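Local coordinates for protein transcriptional regulator (Rhodococcus sp., PDB 2O0Y) that probably binds DNA through a helix-turn-helix domain and regulates transcription, as other members of the IclR family do, at residues I26-L31 with K42-G47; Y117-L122 with P162-D167; F210-S215 with A246-I251; V219-T224 with I254-L259. All coordinates share one frame; numbering follows the deposited sequence.

Contact 1 stands apart in the helix-turn-helix region, where helix 18-29 meets helix 41-48; its centre lies about 29 Å from that of contact 4 and 34 Å from that of contact 2. The other three follow it along the chain and all reach one antiparallel sheet. Contacts 3 and 4, with centres about 7 Å apart, alternate their segments along the chain, so strand 205-213, strand 219-228, helix 237-254 and the tail behind it are interlocked. Contact 2 meets contact 4 where strands 113-120 and 219-228 run side by side. The layout illustrates how a probable DNA-binding region and the GAF-like C-terminal domain hold contacts that do not touch each other.

Contact 1: I26-L31 with K42-G47; sequences IDLLEL and KELVEG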
loop_
_atom_site.group_PDB
_atom_site.type_symbol
_atom_site.label_atom_id
_atom_site.label_comp_id
_atom_site.label_asym_id
_atom_site.label_seq_id
_atom_site.Cartn_x
_atom_site.Cartn_y
_atom_site.Cartn_z
ATOM N N ILE B 26 -9.842 19.365 -3.819
ATOM C CA ILE B 26 -10.624 18.155 -4.125
ATOM C C ILE B 26 -10.881 17.996 -5.623
ATOM O O ILE B 26 -10.732 16.886 -6.163
ATOM C CB ILE B 26 -11.937 18.133 -3.284
ATOM C CG1 ILE B 26 -11.595 18.148 -1.783
ATOM C CG2 ILE B 26 -12.809 16.903 -3.638
ATOM C CD1 ILE B 26 -12.851 18.490 -0.860
ATOM N N ASP B 27 -11.307 19.051 -6.322
ATOM C CA ASP B 27 -11.541 18.946 -7.754
ATOM C C ASP B 27 -10.295 18.479 -8.538
ATOM O O ASP B 27 -10.377 17.777 -9.582
ATOM C CB ASP B 27 -12.039 20.327 -8.303
ATOM C CG ASP B 27 -13.389 20.697 -7.779
ATOM O OD1 ASP B 27 -14.079 19.819 -7.182
ATOM O OD2 ASP B 27 -13.779 21.888 -7.912
ATOM N N LEU B 28 -9.128 18.908 -8.080
ATOM C CA LEU B 28 -7.863 18.529 -8.752
ATOM C C LEU B 28 -7.549 17.071 -8.467
ATOM O O LEU B 28 -7.242 16.321 -9.380
ATOM C CB LEU B 28 -6.678 19.420 -8.249
ATOM C CG LEU B 28 -6.771 20.874 -8.760
ATOM C CD1 LEU B 28 -5.754 21.780 -7.987
ATOM C CD2 LEU B 28 -6.362 20.900 -10.282
ATOM N N LEU B 29 -7.666 16.654 -7.205
ATOM C CA LEU B 29 -7.390 15.254 -6.857
ATOM C C LEU B 29 -8.352 14.310 -7.545
ATOM O O LEU B 29 -8.005 13.202 -7.928
ATOM C CB LEU B 29 -7.509 15.105 -5.346
ATOM C CG LEU B 29 -6.424 15.771 -4.498
ATOM C CD1 LEU B 29 -6.782 15.723 -3.004
ATOM C CD2 LEU B 29 -5.116 14.971 -4.759
ATOM N N GLU B 30 -9.580 14.748 -7.720
ATOM C CA GLU B 30 -10.559 13.909 -8.454
ATOM C C GLU B 30 -10.170 13.589 -9.877
ATOM O O GLU B 30 -10.703 12.656 -10.485
ATOM C CB GLU B 30 -11.912 14.613 -8.460
ATOM C CG GLU B 30 -12.525 14.703 -7.082
ATOM C CD GLU B 30 -13.246 13.448 -6.678
ATOM O OE1 GLU B 30 -13.324 12.492 -7.507
ATOM O OE2 GLU B 30 -13.736 13.401 -5.526
ATOM N N LEU B 31 -9.233 14.346 -10.455
ATOM C CA LEU B 31 -8.852 14.055 -11.851
ATOM C C LEU B 31 -7.852 12.874 -11.902
ATOM O O LEU B 31 -7.549 12.363 -12.944
ATOM C CB LEU B 31 -8.160 15.300 -12.483
ATOM C CG LEU B 31 -9.122 16.461 -12.770
ATOM C CD1 LEU B 31 -8.294 17.718 -13.160
ATOM C CD2 LEU B 31 -10.067 16.023 -13.871
ATOM N N LYS B 42 -1.497 21.087 -17.853
ATOM C CA LYS B 42 -2.538 21.384 -18.859
ATOM C C LYS B 42 -3.771 20.550 -18.628
ATOM O O LYS B 42 -4.907 21.054 -18.757
ATOM C CB LYS B 42 -1.995 21.150 -20.285
ATOM C CG LYS B 42 -2.887 21.735 -21.449
ATOM C CD LYS B 42 -2.108 21.696 -22.752
ATOM C CE LYS B 42 -2.873 22.276 -23.908
ATOM N NZ LYS B 42 -4.081 21.438 -24.154
ATOM N N GLU B 43 -3.594 19.275 -18.302
ATOM C CA GLU B 43 -4.742 18.461 -17.974
ATOM C C GLU B 43 -5.490 18.980 -16.715
ATOM O O GLU B 43 -6.716 18.923 -16.652
ATOM C CB GLU B 43 -4.331 17.000 -17.746
ATOM C CG GLU B 43 -3.947 16.275 -19.039
ATOM C CD GLU B 43 -3.590 14.835 -18.781
ATOM O OE1 GLU B 43 -2.511 14.608 -18.228
ATOM O OE2 GLU B 43 -4.390 13.923 -19.134
ATOM N N LEU B 44 -4.748 19.414 -15.692
ATOM C CA LEU B 44 -5.398 19.896 -14.448
ATOM C C LEU B 44 -6.161 21.169 -14.703
ATOM O O LEU B 44 -7.301 21.337 -14.208
ATOM C CB LEU B 44 -4.374 20.087 -13.338
ATOM C CG LEU B 44 -3.677 18.740 -12.978
ATOM C CD1 LEU B 44 -2.570 19.057 -11.977
ATOM C CD2 LEU B 44 -4.639 17.657 -12.398
ATOM N N VAL B 45 -5.615 22.030 -15.555
ATOM C CA VAL B 45 -6.360 23.255 -15.983
ATOM C C VAL B 45 -7.576 22.926 -16.801
ATOM O O VAL B 45 -8.681 23.436 -16.520
ATOM C CB VAL B 45 -5.439 24.224 -16.770
ATOM C CG1 VAL B 45 -6.244 25.418 -17.374
ATOM C CG2 VAL B 45 -4.371 24.710 -15.843
ATOM N N GLU B 46 -7.408 22.079 -17.811
ATOM C CA GLU B 46 -8.554 21.672 -18.674
ATOM C C GLU B 46 -9.673 20.957 -17.909
ATOM O O GLU B 46 -10.868 21.173 -18.167
ATOM C CB GLU B 46 -8.039 20.752 -19.765
ATOM C CG GLU B 46 -7.315 21.575 -20.845
ATOM C CD GLU B 46 -6.692 20.738 -21.931
ATOM O OE1 GLU B 46 -6.560 19.485 -21.790
ATOM O OE2 GLU B 46 -6.319 21.379 -22.925
ATOM N N GLY B 47 -9.278 20.109 -16.963
ATOM C CA GLY B 47 -10.229 19.283 -16.239
ATOM C C GLY B 47 -10.987 20.082 -15.183
ATOM O O GLY B 47 -12.144 19.792 -14.877
#
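Leu28 makes the first touch, its methyl CD2 reaching Leu44 CB at 3.7 Å, with the two side chains crossing at about a right angle. Next comes Leu29, which, like Leu28, packs on Met62 of helix 52-64. One turn on from Leu28, Leu31 points at the facing helix, with CG beside the backbone N (chi1 -72°). Its CD1 lies 3.7 Å from Leu44 CD2 and 3.8 Å from Leu44 CA, while its CD2 stands 4.0 Å from Gly47 CA. A beta carbon at position 47 would fall only 2.7 Å from Leu31 CD1, so the bare glycine backbone is what admits the leucine. The backbone of Leu31 is tied as well, since its O accepts a bond from Arg39, which also forms a salt bridge with Glu43; the other carboxylate oxygen of Glu43 takes the amide of Ser40. Behind Leu44 stands Val59 of helix 52-64, completing a three-helix core of the kind found in winged helix-turn-helix domains. No hydrogen bond links residues 26-31 directly to 42-47, so the direct contact is apolar and probably depends on the fit of leucine methyls, with Arg39 adding a polar tie at its border.

Contact 2: Y117-L122 with P162-D167; sequences YIRQGL and PELIDD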
loop_
_atom_site.group_PDB
_atom_site.type_symbol
_atom_site.label_atom_id
_atom_site.label_comp_id
_atom_site.label_asym_id
_atom_site.label_seq_id
_atom_site.Cartn_x
_atom_site.Cartn_y
_atom_site.Cartn_z
ATOM N N TYR B 117 -11.631 -14.003 -0.940
ATOM C CA TYR B 117 -10.173 -13.932 -1.071
ATOM C C TYR B 117 -9.770 -12.926 -2.100
ATOM O O TYR B 117 -10.488 -12.765 -3.076
ATOM C CB TYR B 117 -9.698 -15.238 -1.658
ATOM C CG TYR B 117 -9.527 -16.414 -0.774
ATOM C CD1 TYR B 117 -8.323 -16.597 -0.095
ATOM C CD2 TYR B 117 -10.528 -17.408 -0.667
ATOM C CE1 TYR B 117 -8.123 -17.728 0.699
ATOM C CE2 TYR B 117 -10.318 -18.548 0.101
ATOM C CZ TYR B 117 -9.101 -18.701 0.761
ATOM O OH TYR B 117 -8.819 -19.801 1.529
ATOM N N ILE B 118 -8.609 -12.274 -1.904
ATOM C CA ILE B 118 -7.952 -11.554 -2.977
ATOM C C ILE B 118 -6.529 -12.082 -3.172
ATOM O O ILE B 118 -6.032 -12.866 -2.352
ATOM C CB ILE B 118 -7.906 -10.025 -2.618
ATOM C CG1 ILE B 118 -7.205 -9.834 -1.268
ATOM C CG2 ILE B 118 -9.327 -9.448 -2.586
ATOM C CD1 ILE B 118 -6.743 -8.379 -0.942
ATOM N N ARG B 119 -5.837 -11.601 -4.216
ATOM C CA ARG B 119 -4.466 -11.933 -4.437
ATOM C C ARG B 119 -3.654 -10.755 -3.929
ATOM O O ARG B 119 -4.035 -9.573 -4.125
ATOM C CB ARG B 119 -4.180 -12.124 -5.930
ATOM C CG ARG B 119 -2.749 -12.473 -6.274
ATOM C CD ARG B 119 -2.552 -12.632 -7.796
ATOM N NE ARG B 119 -2.637 -11.380 -8.564
ATOM C CZ ARG B 119 -1.688 -10.442 -8.617
ATOM N NH1 ARG B 119 -0.572 -10.527 -7.892
ATOM N NH2 ARG B 119 -1.869 -9.381 -9.391
ATOM N N GLN B 120 -2.558 -11.094 -3.258
ATOM C CA GLN B 120 -1.584 -10.142 -2.835
ATOM C C GLN B 120 -0.254 -10.761 -3.189
ATOM O O GLN B 120 0.154 -11.743 -2.599
ATOM C CB GLN B 120 -1.732 -9.877 -1.347
ATOM C CG GLN B 120 -2.940 -8.972 -1.027
ATOM C CD GLN B 120 -2.801 -8.198 0.285
ATOM O OE1 GLN B 120 -2.320 -8.734 1.308
ATOM N NE2 GLN B 120 -3.227 -6.920 0.261
ATOM N N GLY B 121 0.402 -10.204 -4.196
ATOM C CA GLY B 121 1.646 -10.799 -4.734
ATOM C C GLY B 121 1.316 -12.175 -5.279
ATOM O O GLY B 121 0.354 -12.318 -6.033
ATOM N N LEU B 122 2.097 -13.183 -4.889
ATOM C CA LEU B 122 1.853 -14.566 -5.315
ATOM C C LEU B 122 1.083 -15.374 -4.259
ATOM O O LEU B 122 1.254 -16.589 -4.159
ATOM C CB LEU B 122 3.165 -15.291 -5.639
ATOM C CG LEU B 122 4.136 -14.707 -6.682
ATOM C CD1 LEU B 122 5.455 -15.492 -6.707
ATOM C CD2 LEU B 122 3.520 -14.665 -8.081
ATOM N N PRO B 162 -2.511 -14.385 -15.597
ATOM C CA PRO B 162 -1.850 -15.512 -16.237
ATOM C C PRO B 162 -0.334 -15.314 -16.293
ATOM O O PRO B 162 0.395 -16.296 -16.372
ATOM C CB PRO B 162 -2.413 -15.495 -17.664
ATOM C CG PRO B 162 -2.791 -14.076 -17.889
ATOM C CD PRO B 162 -3.326 -13.620 -16.560
ATOM N N GLU B 163 0.133 -14.068 -16.204
ATOM C CA GLU B 163 1.584 -13.805 -16.287
ATOM C C GLU B 163 2.315 -14.298 -15.029
ATOM O O GLU B 163 3.550 -14.406 -15.024
ATOM C CB GLU B 163 1.873 -12.323 -16.516
ATOM C CG GLU B 163 1.787 -11.425 -15.265
ATOM C CD GLU B 163 0.387 -11.070 -14.887
ATOM O OE1 GLU B 163 -0.531 -11.321 -15.717
ATOM O OE2 GLU B 163 0.204 -10.548 -13.747
ATOM N N LEU B 164 1.545 -14.609 -13.983
ATOM C CA LEU B 164 2.110 -15.055 -12.717
ATOM C C LEU B 164 2.112 -16.568 -12.529
ATOM O O LEU B 164 2.687 -17.068 -11.565
ATOM C CB LEU B 164 1.388 -14.391 -11.542
ATOM C CG LEU B 164 1.642 -12.889 -11.354
ATOM C CD1 LEU B 164 1.139 -12.471 -10.000
ATOM C CD2 LEU B 164 3.105 -12.539 -11.494
ATOM N N ILE B 165 1.478 -17.295 -13.442
ATOM C CA ILE B 165 1.301 -18.736 -13.260
ATOM C C ILE B 165 2.648 -19.487 -13.090
ATOM O O ILE B 165 2.825 -20.273 -12.145
ATOM C CB ILE B 165 0.370 -19.325 -14.353
ATOM C CG1 ILE B 165 -1.097 -18.969 -14.001
ATOM C CG2 ILE B 165 0.529 -20.836 -14.449
ATOM C CD1 ILE B 165 -2.138 -19.450 -15.003
ATOM N N ASP B 166 3.608 -19.196 -13.958
ATOM C CA ASP B 166 4.911 -19.858 -13.876
ATOM C C ASP B 166 5.570 -19.685 -12.504
ATOM O O ASP B 166 6.082 -20.650 -11.932
ATOM C CB ASP B 166 5.844 -19.357 -14.976
ATOM C CG ASP B 166 5.620 -20.055 -16.308
ATOM O OD1 ASP B 166 5.038 -21.162 -16.332
ATOM O OD2 ASP B 166 6.044 -19.500 -17.346
ATOM N N ASP B 167 5.548 -18.457 -11.981
ATOM C CA ASP B 167 6.223 -18.162 -10.726
ATOM C C ASP B 167 5.525 -18.841 -9.553
ATOM O O ASP B 167 6.183 -19.405 -8.671
ATOM C CB ASP B 167 6.337 -16.651 -10.502
ATOM C CG ASP B 167 7.216 -15.963 -11.536
ATOM O OD1 ASP B 167 8.171 -16.579 -12.110
ATOM O OD2 ASP B 167 6.940 -14.769 -11.769
#
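Arg119 runs out fully extended toward Leu164, CG anti to the backbone N (chi1 180°), before a bend at chi3 (70°) turns NE aside; Leu164 answers with CG beside its own backbone N. The result is a methyl laid over one face of a guanidinium, with Leu164 CD1 3.3 Å from Arg119 NH1 and 3.7 Å from Arg119 CZ. In its own plane the same group is gripped by the turn ahead: Arg119 NH1 donates to Gly121 O at 2.7 Å, and the acceptor lies almost exactly in the guanidinium plane. This bond helps fix the rotation of the flat group beneath the leucine. Leu122 adds the apolar half of the contact, its CD2 meeting Leu164 CD1 at 3.8 Å and its CD1 reaching Asp167 CB at 4.1 Å. An alanine in place of Arg119 would probably leave Gly121 O without this donor and Leu164 CD1 without the flat surface it rests on. Glu97 of the second subunit packs on both Leu122 and Leu164, bringing the dimer to this spot. Gly121 and Leu122 have backbone angles close to those of a type II' turn, the tight two-residue connection of a beta hairpin, here joining strands 113-120 and 123-130 of the GAF-like C-terminal domain.

Contact 3: F210-S215 with A246-I251; sequences FPLVDS and AAAEEI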
loop_
_atom_site.group_PDB
_atom_site.type_symbol
_atom_site.label_atom_id
_atom_site.label_comp_id
_atom_site.label_asym_id
_atom_site.label_seq_id
_atom_site.Cartn_x
_atom_site.Cartn_y
_atom_site.Cartn_z
ATOM N N PHE B 210 -16.038 -18.934 -6.944
ATOM C CA PHE B 210 -16.563 -18.198 -8.108
ATOM C C PHE B 210 -15.800 -16.866 -8.183
ATOM O O PHE B 210 -15.463 -16.302 -7.141
ATOM C CB PHE B 210 -18.075 -17.896 -7.938
ATOM C CG PHE B 210 -18.967 -18.997 -8.452
ATOM C CD1 PHE B 210 -19.160 -20.152 -7.710
ATOM C CD2 PHE B 210 -19.585 -18.892 -9.692
ATOM C CE1 PHE B 210 -19.975 -21.206 -8.186
ATOM C CE2 PHE B 210 -20.397 -19.936 -10.160
ATOM C CZ PHE B 210 -20.583 -21.075 -9.406
ATOM N N PRO B 211 -15.602 -16.322 -9.413
ATOM C CA PRO B 211 -14.979 -15.026 -9.507
ATOM C C PRO B 211 -15.938 -13.925 -9.066
ATOM O O PRO B 211 -17.139 -13.975 -9.359
ATOM C CB PRO B 211 -14.689 -14.868 -11.020
ATOM C CG PRO B 211 -15.603 -15.791 -11.718
ATOM C CD PRO B 211 -15.946 -16.890 -10.731
ATOM N N LEU B 212 -15.381 -12.918 -8.402
ATOM C CA LEU B 212 -16.081 -11.644 -8.230
ATOM C C LEU B 212 -15.349 -10.642 -9.114
ATOM O O LEU B 212 -14.120 -10.636 -9.127
ATOM C CB LEU B 212 -15.976 -11.202 -6.760
ATOM C CG LEU B 212 -16.621 -12.235 -5.820
ATOM C CD1 LEU B 212 -16.321 -11.754 -4.366
ATOM C CD2 LEU B 212 -18.122 -12.277 -6.094
ATOM N N VAL B 213 -16.097 -9.803 -9.844
ATOM C CA VAL B 213 -15.492 -8.910 -10.859
ATOM C C VAL B 213 -15.806 -7.435 -10.600
ATOM O O VAL B 213 -16.803 -7.105 -9.890
ATOM C CB VAL B 213 -15.956 -9.307 -12.276
ATOM C CG1 VAL B 213 -15.527 -10.792 -12.605
ATOM C CG2 VAL B 213 -17.463 -9.246 -12.389
ATOM N N ASP B 214 -14.948 -6.547 -11.124
ATOM C CA ASP B 214 -15.288 -5.138 -11.152
ATOM C C ASP B 214 -16.318 -4.852 -12.261
ATOM O O ASP B 214 -16.771 -5.773 -12.948
ATOM C CB ASP B 214 -14.039 -4.264 -11.306
ATOM C CG ASP B 214 -13.285 -4.553 -12.551
ATOM O OD1 ASP B 214 -13.871 -5.156 -13.491
ATOM O OD2 ASP B 214 -12.114 -4.161 -12.609
ATOM N N SER B 215 -16.744 -3.603 -12.388
ATOM C CA SER B 215 -17.656 -3.240 -13.473
ATOM C C SER B 215 -17.191 -3.704 -14.872
ATOM O O SER B 215 -18.032 -4.047 -15.707
ATOM C CB SER B 215 -17.865 -1.727 -13.513
ATOM O OG SER B 215 -18.655 -1.360 -12.382
ATOM N N ALA B 246 -25.290 -17.480 -7.574
ATOM C CA ALA B 246 -26.202 -16.339 -7.360
ATOM C C ALA B 246 -25.557 -15.275 -6.492
ATOM O O ALA B 246 -25.676 -14.094 -6.777
ATOM C CB ALA B 246 -27.502 -16.804 -6.734
ATOM N N ALA B 247 -24.903 -15.699 -5.417
ATOM C CA ALA B 247 -24.264 -14.759 -4.469
ATOM C C ALA B 247 -23.181 -13.980 -5.163
ATOM O O ALA B 247 -23.063 -12.755 -4.990
ATOM C CB ALA B 247 -23.661 -15.562 -3.302
ATOM N N ALA B 248 -22.346 -14.677 -5.928
ATOM C CA ALA B 248 -21.263 -13.992 -6.661
ATOM C C ALA B 248 -21.840 -12.924 -7.618
ATOM O O ALA B 248 -21.358 -11.790 -7.721
ATOM C CB ALA B 248 -20.412 -15.028 -7.429
ATOM N N GLU B 249 -22.899 -13.295 -8.316
ATOM C CA GLU B 249 -23.524 -12.405 -9.282
ATOM C C GLU B 249 -24.014 -11.161 -8.538
ATOM O O GLU B 249 -23.781 -10.046 -8.987
ATOM C CB GLU B 249 -24.692 -13.117 -9.966
ATOM C CG GLU B 249 -24.233 -14.224 -10.938
ATOM C CD GLU B 249 -25.371 -14.992 -11.652
ATOM O OE1 GLU B 249 -26.573 -14.772 -11.322
ATOM O OE2 GLU B 249 -25.046 -15.834 -12.543
ATOM N N GLU B 250 -24.717 -11.370 -7.421
ATOM C CA GLU B 250 -25.276 -10.280 -6.597
ATOM C C GLU B 250 -24.194 -9.367 -6.028
ATOM O O GLU B 250 -24.345 -8.173 -6.026
ATOM C CB GLU B 250 -26.103 -10.860 -5.460
ATOM C CG GLU B 250 -27.427 -11.513 -5.954
ATOM C CD GLU B 250 -28.042 -12.463 -4.954
ATOM O OE1 GLU B 250 -27.795 -12.325 -3.752
ATOM O OE2 GLU B 250 -28.797 -13.368 -5.371
ATOM N N ILE B 251 -23.113 -9.956 -5.510
ATOM C CA ILE B 251 -21.974 -9.194 -4.951
ATOM C C ILE B 251 -21.251 -8.385 -6.049
ATOM O O ILE B 251 -20.894 -7.204 -5.858
ATOM C CB ILE B 251 -20.983 -10.171 -4.197
ATOM C CG1 ILE B 251 -21.625 -10.677 -2.897
ATOM C CG2 ILE B 251 -19.688 -9.489 -3.891
ATOM C CD1 ILE B 251 -20.876 -11.922 -2.329
HETATM O O HOH W 1 -19.313 -12.376 -10.272
#
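Leu212 lays its CD2 methyl against the backbone of Ala248, 3.6 Å from Ala248 CA, and the same methyl meets Ile251 CG2 at 3.9 Å one helical turn further on. Its CG stands beside the backbone N (chi1 -61°), and the two methyls beyond it reach the helix, CD1 also approaching Ile251 CG2. Ala248 in turn points its single methyl at the strand: CB lies 3.7 Å from Phe210 CB and 3.8 Å from Leu212 CD2, held between two side chains from alternate positions of the strand. The Phe210 ring meets that of Tyr194, and its side chain also touches Ile241. The small residue lets the elements come close, their axes 7.9 Å apart and running nearly parallel at 9°. At the border of this apolar patch a water donates to Pro211 O at 2.8 Å and, weakly, to Ala248 O at 3.3 Å, giving strand and helix a polar link where no direct hydrogen bond spans them within these residues. Ser252, a little further along the helix, bonds to the amide of Val213. On another side of the helix Ala247 packs on Ile102 and Leu106 of helix 97-110. Helices laid on a central antiparallel sheet in this way are typical of the alpha/beta architecture of GAF-like domains, to which the IclR C-terminal region belongs.

Contact 4: V219-T224 with I254-L259; sequences VVAALT and IGLPGL
Leu259 N donates to Leu256 O at 2.9 Å, closing the tail that follows helix 237-254 into a turn from which both leucines point toward the strand. Leu256, Pro257, Gly258 and Leu259 form a type II beta turn, with the positive phi of its third position (105°) taken by glycine. Gly255, also with positive phi, is where the chain leaves the helix. Against this turn lie Val220 and Ala221. In Val220, CG1 sits beside the backbone N (chi1 -67°) and CG2 between the backbone N and the carbonyl carbon. Val220 CG1 approaches Leu259 O at 3.6 Å, while CG2 stands 4.4 Å from Leu256 CD1 and 4.4 Å from Leu259 CB. Two successive side chains point the same way because the strand has a classic beta bulge here: Val220 and Ala221 both face Leu212 of the neighbouring antiparallel strand, and both bond to it through their backbones. The methyl of Ala221 thereby meets both leucines at rather long range, its CB 4.2 Å from Leu259 CD1 and 4.4 Å from Leu256 CD1. Trp93 packs on Leu259 and donates through NE1 to Pro257 O.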
loop_
_atom_site.group_PDB
_atom_site.type_symbol
_atom_site.label_atom_id
_atom_site.label_comp_id
_atom_site.label_asym_id
_atom_site.label_seq_id
_atom_site.Cartn_x
_atom_site.Cartn_y
_atom_site.Cartn_z
ATOM N N VAL B 219 -11.503 -10.024 -12.787
ATOM C CA VAL B 219 -11.617 -10.770 -11.507
ATOM C C VAL B 219 -10.814 -10.057 -10.466
ATOM O O VAL B 219 -9.592 -9.908 -10.624
ATOM C CB VAL B 219 -11.131 -12.236 -11.690
ATOM C CG1 VAL B 219 -11.212 -13.058 -10.366
ATOM C CG2 VAL B 219 -11.968 -12.923 -12.796
ATOM N N VAL B 220 -11.495 -9.586 -9.417
ATOM C CA VAL B 220 -10.822 -8.854 -8.340
ATOM C C VAL B 220 -10.817 -9.659 -7.043
ATOM O O VAL B 220 -10.100 -9.348 -6.124
ATOM C CB VAL B 220 -11.468 -7.483 -8.069
ATOM C CG1 VAL B 220 -11.238 -6.524 -9.316
ATOM C CG2 VAL B 220 -12.945 -7.605 -7.709
ATOM N N ALA B 221 -11.626 -10.700 -6.971
ATOM C CA ALA B 221 -11.690 -11.498 -5.740
ATOM C C ALA B 221 -12.317 -12.819 -6.094
ATOM O O ALA B 221 -12.798 -12.995 -7.210
ATOM C CB ALA B 221 -12.529 -10.775 -4.658
ATOM N N ALA B 222 -12.303 -13.760 -5.153
ATOM C CA ALA B 222 -12.867 -15.090 -5.402
ATOM C C ALA B 222 -13.788 -15.418 -4.234
ATOM O O ALA B 222 -13.352 -15.455 -3.077
ATOM C CB ALA B 222 -11.760 -16.082 -5.506
ATOM N N LEU B 223 -15.077 -15.571 -4.502
ATOM C CA LEU B 223 -16.012 -15.924 -3.463
ATOM C C LEU B 223 -15.938 -17.448 -3.275
ATOM O O LEU B 223 -16.251 -18.212 -4.204
ATOM C CB LEU B 223 -17.420 -15.527 -3.872
ATOM C CG LEU B 223 -18.529 -15.819 -2.848
ATOM C CD1 LEU B 223 -18.382 -14.846 -1.628
ATOM C CD2 LEU B 223 -19.901 -15.613 -3.445
ATOM N N THR B 224 -15.576 -17.905 -2.075
ATOM C CA THR B 224 -15.184 -19.280 -1.931
ATOM C C THR B 224 -15.864 -20.025 -0.755
ATOM O O THR B 224 -15.850 -19.532 0.359
ATOM C CB THR B 224 -13.665 -19.333 -1.768
ATOM O OG1 THR B 224 -13.067 -18.643 -2.890
ATOM C CG2 THR B 224 -13.145 -20.777 -1.762
ATOM N N ILE B 254 -23.410 -5.350 -6.840
ATOM C CA ILE B 254 -23.258 -4.318 -5.800
ATOM C C ILE B 254 -21.896 -3.634 -5.938
ATOM O O ILE B 254 -21.803 -2.407 -5.901
ATOM C CB ILE B 254 -23.394 -4.960 -4.374
ATOM C CG1 ILE B 254 -24.849 -5.327 -4.107
ATOM C CG2 ILE B 254 -22.924 -4.020 -3.257
ATOM C CD1 ILE B 254 -25.022 -6.364 -3.010
ATOM N N GLY B 255 -20.828 -4.431 -6.022
ATOM C CA GLY B 255 -19.518 -3.874 -6.259
ATOM C C GLY B 255 -18.682 -3.939 -5.001
ATOM O O GLY B 255 -19.242 -3.995 -3.899
ATOM N N LEU B 256 -17.353 -3.925 -5.151
ATOM C CA LEU B 256 -16.468 -4.074 -4.003
ATOM C C LEU B 256 -15.498 -2.901 -3.956
ATOM O O LEU B 256 -14.361 -3.053 -4.354
ATOM C CB LEU B 256 -15.707 -5.387 -4.086
ATOM C CG LEU B 256 -16.555 -6.666 -3.870
ATOM C CD1 LEU B 256 -15.779 -7.870 -4.326
ATOM C CD2 LEU B 256 -16.927 -6.815 -2.378
ATOM N N PRO B 257 -15.971 -1.738 -3.479
ATOM C CA PRO B 257 -15.130 -0.537 -3.398
ATOM C C PRO B 257 -13.852 -0.854 -2.627
ATOM O O PRO B 257 -13.907 -1.443 -1.548
ATOM C CB PRO B 257 -16.017 0.434 -2.624
ATOM C CG PRO B 257 -17.423 0.018 -3.000
ATOM C CD PRO B 257 -17.332 -1.476 -2.953
ATOM N N GLY B 258 -12.702 -0.513 -3.162
ATOM C CA GLY B 258 -11.465 -0.876 -2.450
ATOM C C GLY B 258 -10.738 -2.028 -3.084
ATOM O O GLY B 258 -9.530 -2.118 -2.980
ATOM N N LEU B 259 -11.503 -2.912 -3.731
ATOM C CA LEU B 259 -11.014 -4.021 -4.541
ATOM C C LEU B 259 -11.450 -3.738 -5.968
ATOM O O LEU B 259 -10.669 -3.914 -6.878
ATOM C CB LEU B 259 -11.662 -5.365 -4.120
ATOM C CG LEU B 259 -11.753 -5.747 -2.645
ATOM C CD1 LEU B 259 -12.281 -7.147 -2.463
ATOM C CD2 LEU B 259 -10.381 -5.638 -2.002
#